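Local atomic coordinates of aminofutalosine deaminase (Helicobacter pylori, PDB entry 7LKK), a protein that deaminates aminofutalosine by hydrolysis in the menaquinone pathway and is captured here with an iron(III) ion and methylthio-coformycin bound. Residues 94-99 with 195-200; 229-234 with 241-246; 31-36 with 396-401. One frame throughout, in Å; residues are numbered along the deposited sequence.

Contact 1: 94-99 with 195-200. With MCF ((8R)-3-(5-S-methyl-5-thio-beta-D-ribofuranosyl)-3,6,7,8-tetrahydroimidazo[4,5-d][1,3]diazepin-8-ol), chain J.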
loop_
_atom_site.group_PDB
_atom_site.type_symbol
_atom_site.label_atom_id
_atom_site.label_comp_id
_atom_site.label_asym_id
_atom_site.label_seq_id
_atom_site.Cartn_x
_atom_site.Cartn_y
_atom_site.Cartn_z
ATOM N N GLY A 94 0.877 13.045 9.361
ATOM C CA GLY A 94 1.701 13.954 8.587
ATOM C C GLY A 94 2.921 14.463 9.319
ATOM O O GLY A 94 3.812 15.041 8.681
ATOM N N SER A 95 2.985 14.273 10.634
ATOM C CA SER A 95 4.150 14.613 11.434
ATOM C C SER A 95 4.072 13.805 12.718
ATOM O O SER A 95 2.981 13.449 13.171
ATOM C CB SER A 95 4.217 16.115 11.739
ATOM O OG SER A 95 3.132 16.515 12.557
ATOM N N PHE A 96 5.234 13.507 13.297
ATOM C CA PHE A 96 5.221 12.805 14.575
ATOM C C PHE A 96 4.747 13.721 15.695
ATOM O O PHE A 96 3.954 13.306 16.549
ATOM C CB PHE A 96 6.603 12.244 14.903
ATOM C CG PHE A 96 6.665 11.552 16.234
ATOM C CD1 PHE A 96 6.327 10.214 16.347
ATOM C CD2 PHE A 96 7.036 12.245 17.378
ATOM C CE1 PHE A 96 6.371 9.577 17.572
ATOM C CE2 PHE A 96 7.079 11.613 18.601
ATOM C CZ PHE A 96 6.745 10.277 18.698
ATOM N N SER A 97 5.236 14.963 15.716
ATOM C CA SER A 97 4.805 15.918 16.732
ATOM C C SER A 97 3.304 16.166 16.656
ATOM O O SER A 97 2.625 16.245 17.688
ATOM C CB SER A 97 5.575 17.228 16.576
ATOM O OG SER A 97 5.430 17.749 15.266
ATOM N N GLY A 98 2.769 16.303 15.442
ATOM C CA GLY A 98 1.331 16.443 15.290
ATOM C C GLY A 98 0.572 15.225 15.781
ATOM O O GLY A 98 -0.498 15.347 16.382
ATOM N N TRP A 99 1.109 14.032 15.521
ATOM C CA TRP A 99 0.454 12.812 15.981
ATOM C C TRP A 99 0.496 12.701 17.502
ATOM O O TRP A 99 -0.540 12.498 18.148
ATOM C CB TRP A 99 1.107 11.592 15.332
ATOM C CG TRP A 99 0.554 10.288 15.812
ATOM C CD1 TRP A 99 -0.560 9.652 15.353
ATOM C CD2 TRP A 99 1.091 9.458 16.849
ATOM N NE1 TRP A 99 -0.751 8.476 16.037
ATOM C CE2 TRP A 99 0.248 8.334 16.963
ATOM C CE3 TRP A 99 2.201 9.557 17.695
ATOM C CZ2 TRP A 99 0.482 7.315 17.886
ATOM C CZ3 TRP A 99 2.430 8.544 18.610
ATOM C CH2 TRP A 99 1.574 7.440 18.699
ATOM N N ALA A 195 9.871 5.116 25.443
ATOM C CA ALA A 195 10.699 5.890 24.524
ATOM C C ALA A 195 11.706 6.696 25.339
ATOM O O ALA A 195 11.520 6.890 26.543
ATOM C CB ALA A 195 9.841 6.820 23.652
ATOM N N PRO A 196 12.784 7.163 24.696
ATOM C CA PRO A 196 13.742 8.023 25.412
ATOM C C PRO A 196 13.150 9.332 25.906
ATOM O O PRO A 196 13.618 9.860 26.923
ATOM C CB PRO A 196 14.839 8.264 24.366
ATOM C CG PRO A 196 14.741 7.101 23.437
ATOM C CD PRO A 196 13.285 6.758 23.372
ATOM N N TYR A 197 12.142 9.882 25.226
ATOM C CA TYR A 197 11.579 11.169 25.617
ATOM C C TYR A 197 10.504 11.055 26.689
ATOM O O TYR A 197 10.091 12.083 27.239
ATOM C CB TYR A 197 10.991 11.893 24.395
ATOM C CG TYR A 197 9.979 11.080 23.616
ATOM C CD1 TYR A 197 8.675 10.926 24.074
ATOM C CD2 TYR A 197 10.329 10.468 22.419
ATOM C CE1 TYR A 197 7.752 10.181 23.364
ATOM C CE2 TYR A 197 9.411 9.724 21.701
ATOM C CZ TYR A 197 8.126 9.583 22.179
ATOM O OH TYR A 197 7.211 8.841 21.471
ATOM N N SER A 198 10.041 9.844 26.998
ATOM C CA SER A 198 8.895 9.665 27.875
ATOM C C SER A 198 9.193 8.905 29.160
ATOM O O SER A 198 8.309 8.826 30.020
ATOM C CB SER A 198 7.762 8.941 27.131
ATOM O OG SER A 198 8.173 7.649 26.721
ATOM N N VAL A 199 10.390 8.341 29.321
ATOM C CA VAL A 199 10.726 7.550 30.502
ATOM C C VAL A 199 12.001 8.107 31.119
ATOM O O VAL A 199 13.052 8.130 30.468
ATOM C CB VAL A 199 10.894 6.056 30.179
ATOM C CG1 VAL A 199 11.310 5.300 31.428
ATOM C CG2 VAL A 199 9.600 5.486 29.623
ATOM N N GLN A 200 11.904 8.563 32.367
ATOM C CA GLN A 200 13.076 9.025 33.098
ATOM C C GLN A 200 14.065 7.875 33.283
ATOM O O GLN A 200 13.681 6.706 33.377
ATOM C CB GLN A 200 12.650 9.607 34.448
ATOM C CG GLN A 200 13.745 10.350 35.194
ATOM C CD GLN A 200 14.514 9.445 36.129
ATOM O OE1 GLN A 200 14.005 8.413 36.565
ATOM N NE2 GLN A 200 15.753 9.816 36.430
HETATM O O8 MCF J . 4.586 2.891 18.420
HETATM C C8 MCF J . 3.531 3.708 17.983
HETATM C C7 MCF J . 3.986 5.121 17.633
HETATM N N6 MCF J . 5.094 5.523 18.464
HETATM C C5 MCF J . 5.003 5.364 19.898
HETATM N N4 MCF J . 3.873 4.801 20.628
HETATM C C10 MCF J . 2.541 4.281 20.230
HETATM C C9 MCF J . 2.350 3.735 18.976
HETATM N N1 MCF J . 1.084 3.349 18.896
HETATM C C2 MCF J . 0.469 3.609 20.048
HETATM N N3 MCF J . 1.367 4.169 20.863
HETATM C C1S MCF J . 1.037 4.614 22.252
HETATM C C2S MCF J . 2.118 4.257 23.299
HETATM O O2S MCF J . 1.947 2.982 23.751
HETATM O O4S MCF J . 0.972 5.892 22.297
HETATM C C4S MCF J . 1.315 6.304 23.826
HETATM C C3S MCF J . 1.833 5.261 24.409
HETATM O O3S MCF J . 0.832 4.681 25.375
HETATM C C5S MCF J . 2.302 7.458 23.825
HETATM S S5S MCF J . 2.041 8.482 25.302
HETATM C C6S MCF J . 3.527 9.480 25.607
#
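Phe-96 and Tyr-197 reach toward each other from opposite directions, and the end of the phenyl ring meets the phenol hydroxyl. Phe-96 CZ lies 3.2 Å from Tyr-197 OH, which sits in the plane of the phenyl ring, almost straight ahead of the CZ-H bond. The slightly positive ring hydrogen therefore faces the oxygen, consistent with a weak C-H...O contact. Behind it, Phe-96 CZ is 3.8 Å from Tyr-197 CZ. The planes make 67° and the centroids are 5.9 Å apart, an oblique pair. A chi1 of 178°, CG opposite the backbone N, turns the Phe-96 ring off the first turn of helix 96-106 toward the tyrosine. Ala-195 CB lies 3.5 Å above the plane of the Tyr-197 ring, toward its rim, and Phe-239 stacks on the same tyrosine.

Both segments belong to the metallo-dependent hydrolase barrel, whose loops beyond the parallel strands build the catalytic pocket: 195-200 follows strand 187-193, whereas residues 94-99 lead into helix 96-106. The ligand contact reflects this. Trp-99 offers a wide apolar surface and a single N-H; its CH2 meets C7 of the seven-membered ring of MCF obliquely at 3.5 Å, and this tip also comes close to MCF C10. Its NE1 is hydrogen-bonded to Ser-331 O, which helps to hold the rotation of the ring, while MCF N6 lies near the plane of Phe-96 at its edge.

Polar bonds hold the start of the helix. Ser-95, a small hydroxyl residue at the N-cap, accepts from Gly-98 N at 2.9 Å through its OG, and Trp-99 N bonds to Ser-95 O. Glycine suits position 98 because the serine hydroxyl takes up the place beside its CA. Separately, Ser-198 OG links its loop to the pocket by a hydrogen bond with His-194 ND1.

Contact 2: 229-234 with 241-246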
loop_
_atom_site.group_PDB
_atom_site.type_symbol
_atom_site.label_atom_id
_atom_site.label_comp_id
_atom_site.label_asym_id
_atom_site.label_seq_id
_atom_site.Cartn_x
_atom_site.Cartn_y
_atom_site.Cartn_z
ATOM N N LEU A 229 15.162 12.750 17.671
ATOM C CA LEU A 229 16.603 12.777 17.439
ATOM C C LEU A 229 17.207 14.104 17.883
ATOM O O LEU A 229 18.263 14.129 18.527
ATOM C CB LEU A 229 16.904 12.514 15.963
ATOM C CG LEU A 229 18.378 12.553 15.555
ATOM C CD1 LEU A 229 19.163 11.451 16.255
ATOM C CD2 LEU A 229 18.520 12.438 14.041
ATOM N N GLU A 230 16.552 15.220 17.546
ATOM C CA GLU A 230 17.055 16.527 17.955
ATOM C C GLU A 230 16.995 16.692 19.466
ATOM O O GLU A 230 17.870 17.329 20.063
ATOM C CB GLU A 230 16.247 17.638 17.282
ATOM C CG GLU A 230 16.431 17.758 15.782
ATOM C CD GLU A 230 15.363 18.629 15.145
ATOM O OE1 GLU A 230 15.288 18.669 13.901
ATOM O OE2 GLU A 230 14.596 19.274 15.893
ATOM N N TRP A 231 15.965 16.127 20.099
ATOM C CA TRP A 231 15.863 16.179 21.553
ATOM C C TRP A 231 16.944 15.327 22.206
ATOM O O TRP A 231 17.654 15.789 23.106
ATOM C CB TRP A 231 14.474 15.719 21.993
ATOM C CG TRP A 231 14.185 15.936 23.452
ATOM C CD1 TRP A 231 13.839 14.987 24.367
ATOM C CD2 TRP A 231 14.203 17.184 24.156
ATOM N NE1 TRP A 231 13.643 15.563 25.598
ATOM C CE2 TRP A 231 13.861 16.912 25.495
ATOM C CE3 TRP A 231 14.472 18.505 23.784
ATOM C CZ2 TRP A 231 13.784 17.910 26.463
ATOM C CZ3 TRP A 231 14.397 19.494 24.749
ATOM C CH2 TRP A 231 14.054 19.191 26.071
ATOM N N VAL A 232 17.079 14.076 21.761
ATOM C CA VAL A 232 18.025 13.158 22.386
ATOM C C VAL A 232 19.453 13.661 22.219
ATOM O O VAL A 232 20.250 13.640 23.165
ATOM C CB VAL A 232 17.845 11.743 21.806
ATOM C CG1 VAL A 232 19.037 10.861 22.149
ATOM C CG2 VAL A 232 16.552 11.122 22.317
ATOM N N GLU A 233 19.793 14.145 21.024
ATOM C CA GLU A 233 21.179 14.502 20.746
ATOM C C GLU A 233 21.547 15.873 21.305
ATOM O O GLU A 233 22.640 16.039 21.857
ATOM C CB GLU A 233 21.441 14.455 19.239
ATOM C CG GLU A 233 21.612 13.048 18.677
ATOM C CD GLU A 233 22.564 12.193 19.495
ATOM O OE1 GLU A 233 22.228 11.020 19.764
ATOM O OE2 GLU A 233 23.654 12.684 19.860
ATOM N N ASN A 234 20.658 16.865 21.178
ATOM C CA ASN A 234 21.026 18.246 21.468
ATOM C C ASN A 234 20.038 18.984 22.366
ATOM O O ASN A 234 20.203 20.193 22.571
ATOM C CB ASN A 234 21.203 19.029 20.163
ATOM C CG ASN A 234 22.400 18.562 19.366
ATOM O OD1 ASN A 234 23.541 18.863 19.708
ATOM N ND2 ASN A 234 22.147 17.814 18.299
ATOM N N ASN A 241 9.186 22.155 24.770
ATOM C CA ASN A 241 8.007 22.520 25.543
ATOM C C ASN A 241 7.094 21.337 25.820
ATOM O O ASN A 241 6.018 21.526 26.391
ATOM C CB ASN A 241 7.218 23.614 24.814
ATOM C CG ASN A 241 8.073 24.811 24.455
ATOM O OD1 ASN A 241 8.305 25.091 23.279
ATOM N ND2 ASN A 241 8.541 25.530 25.467
ATOM N N PHE A 242 7.505 20.125 25.435
ATOM C CA PHE A 242 6.630 18.960 25.532
ATOM C C PHE A 242 6.248 18.659 26.978
ATOM O O PHE A 242 5.099 18.303 27.263
ATOM C CB PHE A 242 7.322 17.753 24.890
ATOM C CG PHE A 242 6.688 16.428 25.219
ATOM C CD1 PHE A 242 5.566 15.992 24.533
ATOM C CD2 PHE A 242 7.230 15.608 26.198
ATOM C CE1 PHE A 242 4.989 14.769 24.828
ATOM C CE2 PHE A 242 6.655 14.386 26.497
ATOM C CZ PHE A 242 5.532 13.966 25.810
ATOM N N TYR A 243 7.197 18.791 27.901
ATOM C CA TYR A 243 6.952 18.370 29.276
ATOM C C TYR A 243 6.073 19.371 30.019
ATOM O O TYR A 243 5.208 18.973 30.807
ATOM C CB TYR A 243 8.286 18.150 29.988
ATOM C CG TYR A 243 9.152 17.141 29.260
ATOM C CD1 TYR A 243 9.090 15.788 29.570
ATOM C CD2 TYR A 243 10.001 17.538 28.234
ATOM C CE1 TYR A 243 9.869 14.861 28.891
ATOM C CE2 TYR A 243 10.778 16.622 27.550
ATOM C CZ TYR A 243 10.710 15.288 27.879
ATOM O OH TYR A 243 11.491 14.381 27.190
ATOM N N GLN A 244 6.257 20.667 29.764
ATOM C CA GLN A 244 5.386 21.663 30.378
ATOM C C GLN A 244 4.006 21.646 29.734
ATOM O O GLN A 244 2.983 21.646 30.428
ATOM C CB GLN A 244 6.012 23.055 30.262
ATOM C CG GLN A 244 7.135 23.336 31.248
ATOM C CD GLN A 244 6.633 23.681 32.642
ATOM O OE1 GLN A 244 5.436 23.606 32.930
ATOM N NE2 GLN A 244 7.553 24.073 33.513
ATOM N N ARG A 245 3.968 21.618 28.401
ATOM C CA ARG A 245 2.709 21.733 27.671
ATOM C C ARG A 245 1.799 20.533 27.919
ATOM O O ARG A 245 0.601 20.696 28.183
ATOM C CB ARG A 245 3.003 21.896 26.179
ATOM C CG ARG A 245 1.816 21.731 25.262
ATOM C CD ARG A 245 2.219 21.947 23.811
ATOM N NE ARG A 245 2.543 23.340 23.525
ATOM C CZ ARG A 245 1.871 24.101 22.668
ATOM N NH1 ARG A 245 0.832 23.606 22.008
ATOM N NH2 ARG A 245 2.241 25.359 22.470
ATOM N N PHE A 246 2.343 19.320 27.840
ATOM C CA PHE A 246 1.515 18.120 27.865
ATOM C C PHE A 246 1.500 17.405 29.207
ATOM O O PHE A 246 0.484 16.796 29.557
ATOM C CB PHE A 246 1.979 17.132 26.788
ATOM C CG PHE A 246 1.698 17.592 25.389
ATOM C CD1 PHE A 246 0.442 17.429 24.832
ATOM C CD2 PHE A 246 2.690 18.185 24.630
ATOM C CE1 PHE A 246 0.179 17.857 23.546
ATOM C CE2 PHE A 246 2.436 18.607 23.343
ATOM C CZ PHE A 246 1.177 18.447 22.801
#
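Trp-231 and Tyr-243 meet through one hydrogen bond and the flanks of their rings. Trp-231 NE1 donates to Tyr-243 OH at 2.9 Å, with an N-H...O angle of 132°. The oxygen is tilted 32° out of the indole plane, whereas NE1 lies in the plane of the tyrosine ring, at its edge. Alongside the bent bond the carbon rims also touch: Trp-231 CZ2 comes to 3.4 Å from Tyr-243 CE2. The side chains cross obliquely.

Large aromatics suit both places, because the nearest CA atoms of 229-234 and 241-246, those of Trp-231 and Phe-242, are still 10.4 Å apart. Tyr-243 has CG anti to the carbonyl carbon (chi1 -57°), which sends its ring across to the tryptophan. Phe-242 CD2 sits 3.6 Å above the centre of one face of that ring. Further out, Phe-239, from the short connection between the helices, meets the ring of Trp-231 and packs edge-to-face with Phe-242, which also rests on Leu-100 and Leu-104 of helix 96-106.

Tyr-243 OH has a second partner, Tyr-197 O. Since the hydroxyl accepts from the indole, it probably gives its own proton to that carbonyl; a phenol, able to do both, thereby satisfies a buried N-H and a buried C=O together.

Contact 3: 31-36 with 396-401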
loop_
_atom_site.group_PDB
_atom_site.type_symbol
_atom_site.label_atom_id
_atom_site.label_comp_id
_atom_site.label_asym_id
_atom_site.label_seq_id
_atom_site.Cartn_x
_atom_site.Cartn_y
_atom_site.Cartn_z
ATOM N N CYS A 31 15.161 -19.084 2.990
ATOM C CA CYS A 31 13.841 -18.840 2.405
ATOM C C CYS A 31 13.519 -19.887 1.339
ATOM O O CYS A 31 13.133 -19.570 0.213
ATOM C CB CYS A 31 13.743 -17.419 1.845
ATOM S SG CYS A 31 12.124 -16.669 2.041
ATOM N N GLU A 32 13.677 -21.153 1.718
ATOM C CA GLU A 32 13.482 -22.261 0.794
ATOM C C GLU A 32 12.026 -22.378 0.364
ATOM O O GLU A 32 11.106 -22.241 1.177
ATOM C CB GLU A 32 13.935 -23.565 1.446
ATOM C CG GLU A 32 14.673 -24.510 0.525
ATOM C CD GLU A 32 15.365 -25.619 1.289
ATOM O OE1 GLU A 32 16.039 -25.309 2.292
ATOM O OE2 GLU A 32 15.227 -26.796 0.893
ATOM N N VAL A 33 11.819 -22.627 -0.928
ATOM C CA VAL A 33 10.498 -22.876 -1.490
ATOM C C VAL A 33 10.492 -24.283 -2.067
ATOM O O VAL A 33 11.359 -24.630 -2.879
ATOM C CB VAL A 33 10.126 -21.842 -2.568
ATOM C CG1 VAL A 33 8.785 -22.194 -3.192
ATOM C CG2 VAL A 33 10.086 -20.442 -1.969
ATOM N N LEU A 34 9.520 -25.087 -1.653
ATOM C CA LEU A 34 9.430 -26.481 -2.058
ATOM C C LEU A 34 8.080 -26.744 -2.708
ATOM O O LEU A 34 7.061 -26.180 -2.297
ATOM C CB LEU A 34 9.636 -27.414 -0.862
ATOM C CG LEU A 34 11.023 -27.314 -0.223
ATOM C CD1 LEU A 34 11.066 -28.046 1.111
ATOM C CD2 LEU A 34 12.080 -27.856 -1.175
ATOM N N GLU A 35 8.083 -27.596 -3.727
ATOM C CA GLU A 35 6.883 -27.907 -4.490
ATOM C C GLU A 35 6.328 -29.262 -4.070
ATOM O O GLU A 35 7.081 -30.221 -3.880
ATOM C CB GLU A 35 7.176 -27.897 -5.992
ATOM C CG GLU A 35 7.690 -26.556 -6.502
ATOM C CD GLU A 35 7.944 -26.550 -7.997
ATOM O OE1 GLU A 35 8.389 -27.589 -8.531
ATOM O OE2 GLU A 35 7.699 -25.506 -8.637
ATOM N N ASP A 36 5.002 -29.325 -3.930
ATOM C CA ASP A 36 4.287 -30.559 -3.595
ATOM C C ASP A 36 4.844 -31.213 -2.332
ATOM O O ASP A 36 4.990 -32.434 -2.253
ATOM C CB ASP A 36 4.309 -31.540 -4.767
ATOM C CG ASP A 36 3.565 -31.017 -5.979
ATOM O OD1 ASP A 36 2.599 -30.248 -5.797
ATOM O OD2 ASP A 36 3.945 -31.377 -7.111
ATOM N N PHE A 396 1.941 -20.638 -8.615
ATOM C CA PHE A 396 3.020 -19.705 -8.896
ATOM C C PHE A 396 4.280 -20.460 -9.300
ATOM O O PHE A 396 4.524 -21.586 -8.857
ATOM C CB PHE A 396 3.319 -18.828 -7.677
ATOM C CG PHE A 396 2.103 -18.191 -7.060
ATOM C CD1 PHE A 396 1.079 -17.694 -7.849
ATOM C CD2 PHE A 396 1.993 -18.080 -5.681
ATOM C CE1 PHE A 396 -0.036 -17.105 -7.277
ATOM C CE2 PHE A 396 0.882 -17.495 -5.102
ATOM C CZ PHE A 396 -0.133 -17.004 -5.899
ATOM N N THR A 397 5.082 -19.831 -10.155
ATOM C CA THR A 397 6.411 -20.357 -10.423
ATOM C C THR A 397 7.256 -20.286 -9.154
ATOM O O THR A 397 6.998 -19.488 -8.247
ATOM C CB THR A 397 7.088 -19.594 -11.563
ATOM O OG1 THR A 397 7.418 -18.270 -11.131
ATOM C CG2 THR A 397 6.169 -19.517 -12.772
ATOM N N LYS A 398 8.269 -21.152 -9.093
ATOM C CA LYS A 398 9.121 -21.232 -7.908
ATOM C C LYS A 398 9.748 -19.884 -7.569
ATOM O O LYS A 398 9.748 -19.462 -6.406
ATOM C CB LYS A 398 10.204 -22.288 -8.128
ATOM C CG LYS A 398 10.717 -22.946 -6.864
ATOM C CD LYS A 398 11.810 -23.949 -7.201
ATOM C CE LYS A 398 12.164 -24.813 -6.006
ATOM N NZ LYS A 398 13.128 -25.886 -6.370
ATOM N N GLU A 399 10.285 -19.187 -8.573
ATOM C CA GLU A 399 10.991 -17.941 -8.308
ATOM C C GLU A 399 10.050 -16.766 -8.063
ATOM O O GLU A 399 10.477 -15.757 -7.491
ATOM C CB GLU A 399 11.955 -17.622 -9.452
ATOM C CG GLU A 399 11.295 -17.236 -10.759
ATOM C CD GLU A 399 12.065 -16.153 -11.487
ATOM O OE1 GLU A 399 13.315 -16.180 -11.442
ATOM O OE2 GLU A 399 11.424 -15.271 -12.099
ATOM N N GLN A 400 8.790 -16.865 -8.487
ATOM C CA GLN A 400 7.807 -15.817 -8.249
ATOM C C GLN A 400 6.914 -16.106 -7.049
ATOM O O GLN A 400 6.120 -15.238 -6.668
ATOM C CB GLN A 400 6.926 -15.619 -9.490
ATOM C CG GLN A 400 7.640 -15.030 -10.698
ATOM C CD GLN A 400 7.722 -13.519 -10.651
ATOM O OE1 GLN A 400 6.739 -12.842 -10.353
ATOM N NE2 GLN A 400 8.897 -12.981 -10.954
ATOM N N ALA A 401 7.039 -17.292 -6.444
ATOM C CA ALA A 401 6.053 -17.764 -5.477
ATOM C C ALA A 401 5.930 -16.820 -4.285
ATOM O O ALA A 401 4.819 -16.487 -3.857
ATOM C CB ALA A 401 6.418 -19.174 -5.007
#
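Short strand 33-34 runs past the turn that leads into helix 401-408, Val-33 and Lys-398 being the closest pair with CA atoms 6.8 Å apart, and the strand side then turns a corner at Glu-35 and Asp-36. The apolar part of the contact belongs to Val-33, whose CB points toward the other segment. Its CG1 touches Ala-401 CB at 4.2 Å and lies equally far from Lys-398 CG. A beta-branched residue is at ease in a strand and offers a compact wedge here, while the small alanine lets the first turn of the helix come close. Phe-25, which touches both Val-33 and Ala-401, and Ile-402, which touches Val-33, extend this apolar layer.

Lys-398 lies across the strand with its aliphatic chain. It is extended throughout, CG anti to the backbone N (chi1 -152°), so that CE rather than the ammonium group meets the backbone, 3.2 Å from Val-33 O. Glu-35 crosses the lysine at about a right angle and brings OE2 to 4.1 Å from Lys-398 CB. Its other oxygen, OE1, is 5.5 Å from Lys-398 NZ: opposite charges that may attract at long range without forming a salt bridge. Both are exposed, as befits long charged chains at the margin of an apolar patch.

The turn is braced by Thr-397, whose OG1 accepts from Gln-400 N at 3.3 Å in an ST motif. Gln-400 NE2 in turn bonds to Tyr-93 O of the second subunit. Strand 33-34 pairs antiparallel with strand 23-25, and the contact thus joins an N-terminal hairpin to a helix near the C-terminus, consistent with the small beta domain that both chain ends build beside the barrel in many amidohydrolases.

How the contacts relate
Contacts 1 and 2 are neighbours, their centres 8 Å apart, and share one aromatic cluster. The carbonyl-hydroxyl bond between Tyr-197 O and Tyr-243 OH, probable at 2.7 Å, ties them together, and Pro-196 CB packs on Val-232 CG2 beside it. Contact 1 reaches the pocket itself through Trp-99, and the side chain of Tyr-197 is about 9 Å from the iron; contact 2 lies one layer out, the side chain of Tyr-243 being about 9 Å from the inhibitor. Contact 3 is on the opposite side of the chain's centre, 42 Å from contact 1 and 49 Å from contact 2 between centres, and away from the active site.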